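Local coordinates for Alpha/beta hydrolase (Pseudomonas aeruginosa PAO1, PDB 4R1D) that acts as the lipase effector Tle4 of the H2 type VI secretion system and is bound by its immunity protein Tli4, at the interface of chains A and B. Residues are numbered along the deposited sequence; one frame, centred on the assembly and turned at random. Chains: chain A, Uncharacterized protein; chain B, Uncharacterized protein.

Contact 1: the interface of chains A and B. Residues chain A 64, 67, 69, 97, 105; chain B 177, 179, 181.
Strand 176-183 of the immunity protein lies against loop residues A:Asp67, A:Ser69 and A:Arg97 of the lipase and the end of its helix 99-105. B:Glu179 is the hub of a charge network. A:Arg97 meets it end-on in a salt bridge, NH1 to carboxylate OE2 at 2.9 Å and NH2 to OE1 at 3.0 Å, both bonds nearly straight although the two planes are turned 38° apart. B:Arg181 grips the same carboxylate side-on from above its plane, through NE and NH2, and its NE reaches OE2 from the face opposite A:Arg97 NH1. The hydroxyl OG of A:Ser69 takes the anti lone pair of OE1 at 2.7 Å. OE1 thus accepts from A:Ser69 OG, A:Arg97 NH2 and B:Arg181 NH2, an arrangement that probably stabilises the negative charge.

Extended from CG to NE, B:Arg181 also forms a salt bridge through NH1 to carboxylate OD2 of A:Asp67 at 2.8 Å, on the syn side but 28° out of the carboxylate plane; the two side chains cross at about a right angle. Methyl CD2 of A:Leu105 lies over the rim of one guanidinium face of B:Arg181, and CD1 likewise over the rim of a face of A:Arg97. The backbone N of A:Ser69 donates to A:Asp67 OD1 at 2.9 Å, which should steady the carboxylate. A water joins the carbonyl O of A:Asp67 to B:Arg177 NH1. Complementary charge here probably helps hold Tli4 on Tle4, the complex underlying self-protection.

Contact 2: the interface of chains A and B. Residues chain A 78, 81, 87; chain B 198, 201-202, 205-206.
Helix 191-205 of the Tle4 immunity protein, within the C-terminal domain of its family, packs with the following B:Phe206 against a loop of the α/β-hydrolase carrying A:Leu78 and A:Met81 and against the start of helix 84-95 at A:Ser87.

Apolar packing centres on A:Met81, which buries 106 Å² against the partner. Its chain bends at chi2 and chi3 (-74° each), turning methyl CE toward the immunity helix. There A:Met81 CE packs 3.5 Å from the amide carbon CG of B:Asn201, and it also touches CA of B:Met202 and ring atom CE2 of B:Phe206. The methionine and asparagine side chains approach from opposite directions, whereas the thioether SD lies above the plane of the B:Phe198 ring, out beyond its rim near CE2. A:Leu78 adds a looser contact, its methyl CD2 near CD2 of the same ring.

Around A:Ser87 the contacts mix carbon with polar atoms. Its CB lies 3.8 Å from CE2 of B:Phe206, and the terminal methyl of B:Met202, brought round by a bend at chi3, sits beside the hydroxyl OG. The carbonyl O of A:Ser87 lies in the plane of the B:Phe198 ring, at its edge, 3.5 Å from CE1. At the other end of the patch, methyl CG2 of B:Thr205 faces the carbonyl O of A:Met81. This methyl also lies over the centre of one face of the B:Phe206 ring, which probably helps to set the ring beside the lipase.

Hydrogen bonding supports this packing from within and through water. The B:Thr205 hydroxyl OG1 donates to the backbone O of B:Asn201, one helical turn earlier, at 2.8 Å, which should help fix the rotation that presents CG2 to the lipase. Between the chains, a water bonds to the amide ND2 of B:Asn201 at 3.0 Å, nearly straight at the hydrogen, and to the carbonyl O of A:Leu78.

Contact 1: the interface of chains A and B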
ATOM      1  N   ASN A  64      -9.019   1.279  -6.667  1.00 15.00           N
ATOM      2  CA  ASN A  64      -9.219  -0.055  -7.233  1.00 13.96           C
ATOM      3  C   ASN A  64      -8.924  -0.003  -8.736  1.00 13.99           C
ATOM      4  O   ASN A  64      -9.388   0.892  -9.432  1.00 14.91           O
ATOM      5  CB  ASN A  64     -10.651  -0.549  -6.954  1.00 15.61           C
ATOM      6  CG  ASN A  64     -10.932  -1.927  -7.548  1.00 16.42           C
ATOM      7  OD1 ASN A  64     -11.198  -2.050  -8.746  1.00 15.45           O
ATOM      8  ND2 ASN A  64     -10.905  -2.975  -6.700  1.00 14.95           N
ATOM      9  N   ASP A  67     -12.338  -0.631 -10.862  1.00 15.20           N
ATOM     10  CA  ASP A  67     -13.513   0.235 -10.697  1.00 14.98           C
ATOM     11  C   ASP A  67     -13.186   1.695 -10.437  1.00 14.77           C
ATOM     12  O   ASP A  67     -14.070   2.551 -10.499  1.00 15.13           O
ATOM     13  CB  ASP A  67     -14.516  -0.331  -9.664  1.00 12.61           C
ATOM     14  CG  ASP A  67     -13.963  -0.389  -8.243  1.00 16.87           C
ATOM     15  OD1 ASP A  67     -13.513   0.648  -7.731  1.00 15.27           O
ATOM     16  OD2 ASP A  67     -14.025  -1.477  -7.624  1.00 16.95           O
ATOM     17  N   SER A  69     -12.500   3.384  -7.808  1.00 14.26           N
ATOM     18  CA  SER A  69     -12.908   4.039  -6.568  1.00 15.16           C
ATOM     19  C   SER A  69     -11.730   4.092  -5.603  1.00 15.96           C
ATOM     20  O   SER A  69     -10.806   3.273  -5.698  1.00 17.31           O
ATOM     21  CB  SER A  69     -14.116   3.349  -5.923  1.00 17.39           C
ATOM     22  OG  SER A  69     -14.654   4.159  -4.879  1.00 19.85           O
ATOM     23  N   ARG A  97     -15.114   0.567   5.884  1.00 16.02           N
ATOM     24  CA  ARG A  97     -14.772  -0.716   5.267  1.00 16.45           C
ATOM     25  C   ARG A  97     -14.646  -1.791   6.334  1.00 17.98           C
ATOM     26  O   ARG A  97     -13.794  -1.677   7.220  1.00 18.04           O
ATOM     27  CB  ARG A  97     -13.427  -0.613   4.544  1.00 18.29           C
ATOM     28  CG  ARG A  97     -13.314   0.548   3.553  1.00 26.11           C
ATOM     29  CD  ARG A  97     -14.103   0.273   2.297  1.00 22.12           C
ATOM     30  NE  ARG A  97     -13.809   1.242   1.241  1.00 22.18           N
ATOM     31  CZ  ARG A  97     -14.530   1.365   0.128  1.00 19.11           C
ATOM     32  NH1 ARG A  97     -15.581   0.570  -0.071  1.00 16.49           N
ATOM     33  NH2 ARG A  97     -14.189   2.263  -0.795  1.00 21.45           N
ATOM     34  N   LEU A 105      -9.954  -5.200  -0.786  1.00 16.22           N
ATOM     35  CA  LEU A 105      -9.659  -3.969  -1.511  1.00 14.50           C
ATOM     36  C   LEU A 105      -8.187  -3.549  -1.434  1.00 19.89           C
ATOM     37  O   LEU A 105      -7.697  -2.856  -2.318  1.00 17.73           O
ATOM     38  CB  LEU A 105     -10.551  -2.844  -1.010  1.00 15.14           C
ATOM     39  CG  LEU A 105     -12.046  -3.109  -1.237  1.00 15.00           C
ATOM     40  CD1 LEU A 105     -12.896  -2.105  -0.490  1.00 18.01           C
ATOM     41  CD2 LEU A 105     -12.364  -3.088  -2.743  1.00 21.59           C
TER
ATOM     42  N   ARG B 177     -18.614  10.254  -6.561  1.00 19.12           N
ATOM     43  CA  ARG B 177     -18.428   8.893  -7.041  1.00 15.95           C
ATOM     44  C   ARG B 177     -19.340   7.959  -6.270  1.00 13.62           C
ATOM     45  O   ARG B 177     -19.442   8.049  -5.046  1.00 15.57           O
ATOM     46  CB  ARG B 177     -16.964   8.441  -6.901  1.00 19.69           C
ATOM     47  CG  ARG B 177     -16.649   7.154  -7.675  1.00 22.34           C
ATOM     48  CD  ARG B 177     -15.267   6.560  -7.318  1.00 20.63           C
ATOM     49  NE  ARG B 177     -14.189   7.545  -7.440  1.00 18.93           N
ATOM     50  CZ  ARG B 177     -13.681   7.960  -8.594  1.00 21.65           C
ATOM     51  NH1 ARG B 177     -14.146   7.469  -9.735  1.00 17.47           N
ATOM     52  NH2 ARG B 177     -12.711   8.871  -8.605  1.00 23.12           N
ATOM     53  N   GLU B 179     -20.183   3.857  -5.575  1.00 15.62           N
ATOM     54  CA  GLU B 179     -19.688   2.495  -5.747  1.00 14.54           C
ATOM     55  C   GLU B 179     -20.636   1.442  -5.181  1.00 13.35           C
ATOM     56  O   GLU B 179     -21.312   1.667  -4.171  1.00 15.03           O
ATOM     57  CB  GLU B 179     -18.274   2.313  -5.186  1.00 19.84           C
ATOM     58  CG  GLU B 179     -18.077   2.791  -3.776  1.00 16.06           C
ATOM     59  CD  GLU B 179     -16.974   2.007  -3.062  1.00 18.50           C
ATOM     60  OE1 GLU B 179     -15.767   2.281  -3.295  1.00 18.28           O
ATOM     61  OE2 GLU B 179     -17.327   1.104  -2.279  1.00 16.78           O
ATOM     62  N   ARG B 181     -20.726  -2.833  -4.459  1.00 16.35           N
ATOM     63  CA  ARG B 181     -19.908  -4.042  -4.347  1.00 14.60           C
ATOM     64  C   ARG B 181     -20.718  -5.176  -3.748  1.00 12.90           C
ATOM     65  O   ARG B 181     -21.584  -4.935  -2.904  1.00 15.72           O
ATOM     66  CB  ARG B 181     -18.706  -3.791  -3.415  1.00 13.72           C
ATOM     67  CG  ARG B 181     -17.788  -2.670  -3.850  1.00 13.63           C
ATOM     68  CD  ARG B 181     -16.573  -2.491  -2.945  1.00 14.66           C
ATOM     69  NE  ARG B 181     -15.884  -1.290  -3.399  1.00 18.61           N
ATOM     70  CZ  ARG B 181     -15.068  -1.258  -4.445  1.00 20.27           C
ATOM     71  NH1 ARG B 181     -14.790  -2.378  -5.101  1.00 17.41           N
ATOM     72  NH2 ARG B 181     -14.525  -0.108  -4.830  1.00 19.45           N
TER
HETATM   73  O   HOH W   1     -15.368   5.021 -10.590  1.00 15.88           O

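Contact 2: the interface of chains A and B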
ATOM      1  N   LEU A  78      -6.593   7.994  14.072  1.00 37.16           N
ATOM      2  CA  LEU A  78      -7.327   8.882  14.972  1.00 43.07           C
ATOM      3  C   LEU A  78      -6.560  10.186  15.123  1.00 42.65           C
ATOM      4  O   LEU A  78      -7.023  11.129  15.762  1.00 43.85           O
ATOM      5  CB  LEU A  78      -7.534   8.228  16.340  1.00 39.79           C
ATOM      6  CG  LEU A  78      -8.252   6.880  16.308  1.00 48.63           C
ATOM      7  CD1 LEU A  78      -8.573   6.403  17.719  1.00 48.64           C
ATOM      8  CD2 LEU A  78      -9.522   6.974  15.466  1.00 47.75           C
ATOM      9  N   MET A  81      -6.869  14.324  13.970  1.00 51.75           N
ATOM     10  CA  MET A  81      -8.207  14.788  13.638  1.00 45.60           C
ATOM     11  C   MET A  81      -8.210  16.311  13.635  1.00 42.06           C
ATOM     12  O   MET A  81      -8.776  16.934  14.530  1.00 48.97           O
ATOM     13  CB  MET A  81      -9.217  14.272  14.665  1.00 49.33           C
ATOM     14  CG  MET A  81      -9.472  12.782  14.598  1.00 49.09           C
ATOM     15  SD  MET A  81     -10.472  12.332  13.168  1.00 52.45           S
ATOM     16  CE  MET A  81     -12.094  12.901  13.681  1.00 41.83           C
ATOM     17  N   SER A  87     -10.658  13.894   7.365  1.00 23.47           N
ATOM     18  CA  SER A  87     -11.447  12.915   8.110  1.00 21.30           C
ATOM     19  C   SER A  87     -12.512  12.256   7.216  1.00 22.84           C
ATOM     20  O   SER A  87     -12.815  11.074   7.367  1.00 19.50           O
ATOM     21  CB  SER A  87     -12.056  13.538   9.366  1.00 22.46           C
ATOM     22  OG  SER A  87     -13.224  14.287   9.066  1.00 28.06           O
TER
ATOM     23  N   PHE B 198     -16.077   6.540  14.885  1.00 21.19           N
ATOM     24  CA  PHE B 198     -15.341   7.478  14.050  1.00 21.54           C
ATOM     25  C   PHE B 198     -16.221   8.669  13.675  1.00 22.93           C
ATOM     26  O   PHE B 198     -15.778   9.818  13.730  1.00 21.28           O
ATOM     27  CB  PHE B 198     -14.790   6.808  12.790  1.00 19.24           C
ATOM     28  CG  PHE B 198     -13.784   7.651  12.056  1.00 26.17           C
ATOM     29  CD1 PHE B 198     -14.136   8.330  10.901  1.00 26.65           C
ATOM     30  CD2 PHE B 198     -12.497   7.793  12.547  1.00 36.52           C
ATOM     31  CE1 PHE B 198     -13.214   9.113  10.233  1.00 23.71           C
ATOM     32  CE2 PHE B 198     -11.568   8.578  11.885  1.00 40.90           C
ATOM     33  CZ  PHE B 198     -11.930   9.237  10.722  1.00 32.10           C
ATOM     34  N   ASN B 201     -16.646  10.984  16.471  1.00 24.39           N
ATOM     35  CA  ASN B 201     -15.390  11.711  16.570  1.00 28.55           C
ATOM     36  C   ASN B 201     -15.369  12.878  15.579  1.00 32.33           C
ATOM     37  O   ASN B 201     -14.991  13.999  15.922  1.00 27.91           O
ATOM     38  CB  ASN B 201     -14.205  10.771  16.323  1.00 29.93           C
ATOM     39  CG  ASN B 201     -12.877  11.386  16.706  1.00 41.67           C
ATOM     40  OD1 ASN B 201     -12.764  12.603  16.868  1.00 37.85           O
ATOM     41  ND2 ASN B 201     -11.856  10.544  16.854  1.00 41.07           N
ATOM     42  N   MET B 202     -15.795  12.618  14.347  1.00 28.64           N
ATOM     43  CA  MET B 202     -15.856  13.672  13.345  1.00 24.87           C
ATOM     44  C   MET B 202     -16.816  14.788  13.768  1.00 22.00           C
ATOM     45  O   MET B 202     -16.497  15.974  13.627  1.00 25.01           O
ATOM     46  CB  MET B 202     -16.281  13.109  11.985  1.00 23.46           C
ATOM     47  CG  MET B 202     -15.336  12.082  11.381  1.00 25.26           C
ATOM     48  SD  MET B 202     -16.080  11.327   9.906  1.00 29.51           S
ATOM     49  CE  MET B 202     -15.943  12.659   8.707  1.00 25.10           C
ATOM     50  N   THR B 205     -15.401  16.870  16.644  1.00 25.20           N
ATOM     51  CA  THR B 205     -14.212  17.633  16.307  1.00 27.73           C
ATOM     52  C   THR B 205     -14.508  18.776  15.339  1.00 32.80           C
ATOM     53  O   THR B 205     -13.895  19.842  15.423  1.00 29.60           O
ATOM     54  CB  THR B 205     -13.136  16.729  15.689  1.00 29.48           C
ATOM     55  OG1 THR B 205     -12.849  15.646  16.584  1.00 32.48           O
ATOM     56  CG2 THR B 205     -11.869  17.515  15.422  1.00 35.61           C
ATOM     57  N   PHE B 206     -15.444  18.546  14.420  1.00 26.95           N
ATOM     58  CA  PHE B 206     -15.698  19.490  13.331  1.00 26.22           C
ATOM     59  C   PHE B 206     -17.133  20.016  13.328  1.00 25.33           C
ATOM     60  O   PHE B 206     -18.073  19.276  13.045  1.00 25.23           O
ATOM     61  CB  PHE B 206     -15.382  18.844  11.974  1.00 24.70           C
ATOM     62  CG  PHE B 206     -13.987  18.281  11.879  1.00 29.10           C
ATOM     63  CD1 PHE B 206     -12.891  19.123  11.765  1.00 26.10           C
ATOM     64  CD2 PHE B 206     -13.772  16.910  11.907  1.00 29.37           C
ATOM     65  CE1 PHE B 206     -11.606  18.614  11.683  1.00 33.47           C
ATOM     66  CE2 PHE B 206     -12.490  16.390  11.818  1.00 29.61           C
ATOM     67  CZ  PHE B 206     -11.405  17.244  11.710  1.00 33.77           C
TER
HETATM   68  O   HOH W   2      -9.084  11.413  17.691  1.00 46.52           O

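About 22 Å separates the C-alpha centres of contact 1 and contact 2, which share no residue, yet neighbouring elements of each chain supply both. On the immunity protein, strand 176-183 is followed directly in the order of elements by helix 191-205, so one stretch of chain provides both patches. On the lipase, helix 84-95 carries part of contact 2 and ends just before the arginine of contact 1. The two differ in character, charged in contact 1 and largely apolar in contact 2. Together they would join charge pairing to packing in recognition of the cognate effector.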